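Side-chain contact in aldehyde dehydrogenase (Anabaena variabilis, PDB 4H7N), which probably oxidises aldehydes to carboxylic acids with NAD+ as the electron acceptor: residues 111-116 against 458-463. Numbering follows the deposited sequence.
Sequences KNTSIP and AFLIKT
Thr113 OG1 takes part in two hydrogen bonds: it accepts from Ile115 N at 3.0 Å, nearly straight at 159°, and it is also bonded to the backbone O of Ile118. The first bond closes an ST turn, in which a threonine oxygen receives the NH two residues further on, within 113-115 in the link between strands 109-112 and 118-134. Threonine suits the place because its beta carbon carries a methyl as well as a hydroxyl. Rotation about the CA-CB bond sets OG1 some 60° from the backbone N (chi1 68°), where it faces the NH of Ile115, and leaves the CG2 branch for strand 454-462. There CG2 meets Leu460 CD2 at 4.4 Å, a loose van der Waals touch of two methyl groups. Both side chains also rest on Leu120, which lies on the strand between them, and a branched, hydrophobic side chain fits the buried position of Leu460.

That middle strand, 118-134, is antiparallel to both 109-112 and 454-462, so Thr113 and Leu460 are second neighbours across a three-stranded antiparallel part of the sheet, and their CA atoms stand 9.1 Å apart. This arm projects far from the body of the subunit, as the oligomerisation arm does in aldehyde dehydrogenases. Strand 454-462 pairs in parallel with a strand of the second subunit, which carries the sheet across the interface. Farther along, Thr463 OG1 lies 4.4 Å from Pro116 O, too long for a hydrogen bond; the Thr463 hydroxyl is bonded to Phe117 O. Proline, whose ring holds phi near -69°, probably suits the exposed link leading back into strand 118-134.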
loop_
_atom_site.group_PDB
_atom_site.type_symbol
_atom_site.label_atom_id
_atom_site.label_comp_id
_atom_site.label_asym_id
_atom_site.label_seq_id
_atom_site.Cartn_x
_atom_site.Cartn_y
_atom_site.Cartn_z
ATOM N N LYS A 111 -8.224 23.936 -4.349
ATOM C CA LYS A 111 -8.080 23.937 -5.794
ATOM C C LYS A 111 -9.447 24.044 -6.414
ATOM O O LYS A 111 -10.436 23.731 -5.768
ATOM C CB LYS A 111 -7.453 22.625 -6.265
ATOM C CG LYS A 111 -5.956 22.558 -6.080
ATOM C CD LYS A 111 -5.377 21.309 -6.730
ATOM C CE LYS A 111 -4.100 20.869 -6.029
ATOM N NZ LYS A 111 -4.394 20.287 -4.687
ATOM N N ASN A 112 -9.503 24.458 -7.670
ATOM C CA ASN A 112 -10.725 24.321 -8.441
ATOM C C ASN A 112 -10.764 22.963 -9.100
ATOM O O ASN A 112 -9.821 22.219 -9.002
ATOM C CB ASN A 112 -10.801 25.392 -9.478
ATOM C CG ASN A 112 -10.756 26.751 -8.860
ATOM O OD1 ASN A 112 -11.589 27.081 -8.008
ATOM N ND2 ASN A 112 -9.778 27.549 -9.261
ATOM N N THR A 113 -11.876 22.638 -9.727
ATOM C CA THR A 113 -12.062 21.375 -10.422
ATOM C C THR A 113 -12.530 21.687 -11.818
ATOM O O THR A 113 -12.703 22.831 -12.135
ATOM C CB THR A 113 -13.154 20.535 -9.734
ATOM O OG1 THR A 113 -14.438 21.163 -9.899
ATOM C CG2 THR A 113 -12.833 20.355 -8.252
ATOM N N SER A 114 -12.799 20.659 -12.616
ATOM C CA SER A 114 -13.358 20.808 -13.938
ATOM C C SER A 114 -14.784 21.319 -13.916
ATOM O O SER A 114 -15.352 21.568 -14.966
ATOM C CB SER A 114 -13.352 19.474 -14.660
ATOM O OG SER A 114 -14.146 18.516 -13.967
ATOM N N ILE A 115 -15.380 21.471 -12.742
ATOM C CA ILE A 115 -16.727 22.021 -12.673
ATOM C C ILE A 115 -16.675 23.370 -11.942
ATOM O O ILE A 115 -16.148 23.452 -10.830
ATOM C CB ILE A 115 -17.673 20.999 -12.008
ATOM C CG1 ILE A 115 -17.647 19.710 -12.831
ATOM C CG2 ILE A 115 -19.083 21.553 -11.884
ATOM C CD1 ILE A 115 -18.700 18.724 -12.443
ATOM N N PRO A 116 -17.208 24.448 -12.574
ATOM C CA PRO A 116 -16.912 25.747 -11.981
ATOM C C PRO A 116 -17.581 25.989 -10.639
ATOM O O PRO A 116 -17.100 26.826 -9.911
ATOM C CB PRO A 116 -17.389 26.772 -13.034
ATOM C CG PRO A 116 -18.187 26.014 -14.016
ATOM C CD PRO A 116 -17.942 24.547 -13.848
ATOM N N ALA A 458 -10.761 13.962 0.664
ATOM C CA ALA A 458 -11.172 15.026 -0.261
ATOM C C ALA A 458 -12.506 15.635 0.203
ATOM O O ALA A 458 -13.390 14.930 0.714
ATOM C CB ALA A 458 -11.293 14.465 -1.668
ATOM N N PHE A 459 -12.611 16.959 0.118
ATOM C CA PHE A 459 -13.861 17.656 0.374
ATOM C C PHE A 459 -14.212 18.330 -0.934
ATOM O O PHE A 459 -13.467 19.185 -1.425
ATOM C CB PHE A 459 -13.737 18.688 1.501
ATOM C CG PHE A 459 -13.207 18.121 2.790
ATOM C CD1 PHE A 459 -14.058 17.570 3.714
ATOM C CD2 PHE A 459 -11.849 18.106 3.049
ATOM C CE1 PHE A 459 -13.572 17.021 4.895
ATOM C CE2 PHE A 459 -11.349 17.558 4.241
ATOM C CZ PHE A 459 -12.224 17.018 5.159
ATOM N N LEU A 460 -15.323 17.913 -1.503
ATOM C CA LEU A 460 -15.853 18.513 -2.707
ATOM C C LEU A 460 -17.027 19.397 -2.343
ATOM O O LEU A 460 -18.033 18.932 -1.826
ATOM C CB LEU A 460 -16.289 17.438 -3.687
ATOM C CG LEU A 460 -15.124 16.624 -4.246
ATOM C CD1 LEU A 460 -15.562 15.302 -4.870
ATOM C CD2 LEU A 460 -14.351 17.473 -5.260
ATOM N N ILE A 461 -16.891 20.679 -2.671
ATOM C CA ILE A 461 -17.744 21.716 -2.131
ATOM C C ILE A 461 -18.570 22.400 -3.197
ATOM O O ILE A 461 -18.038 22.996 -4.126
ATOM C CB ILE A 461 -16.889 22.775 -1.434
ATOM C CG1 ILE A 461 -16.056 22.100 -0.338
ATOM C CG2 ILE A 461 -17.770 23.868 -0.859
ATOM C CD1 ILE A 461 -14.868 22.877 0.149
ATOM N N LYS A 462 -19.881 22.322 -3.042
ATOM C CA LYS A 462 -20.783 23.000 -3.931
ATOM C C LYS A 462 -20.877 24.474 -3.495
ATOM O O LYS A 462 -21.360 24.779 -2.426
ATOM C CB LYS A 462 -22.149 22.329 -3.923
ATOM C CG LYS A 462 -23.131 22.988 -4.890
ATOM C CD LYS A 462 -24.499 22.361 -4.758
ATOM C CE LYS A 462 -25.566 23.134 -5.525
ATOM N NZ LYS A 462 -25.234 23.201 -6.977
ATOM N N THR A 463 -20.355 25.372 -4.318
ATOM C CA THR A 463 -20.335 26.794 -3.994
ATOM C C THR A 463 -21.533 27.621 -4.562
ATOM O O THR A 463 -21.596 28.818 -4.308
ATOM C CB THR A 463 -19.056 27.458 -4.549
ATOM O OG1 THR A 463 -19.063 27.339 -5.976
ATOM C CG2 THR A 463 -17.793 26.774 -4.000
#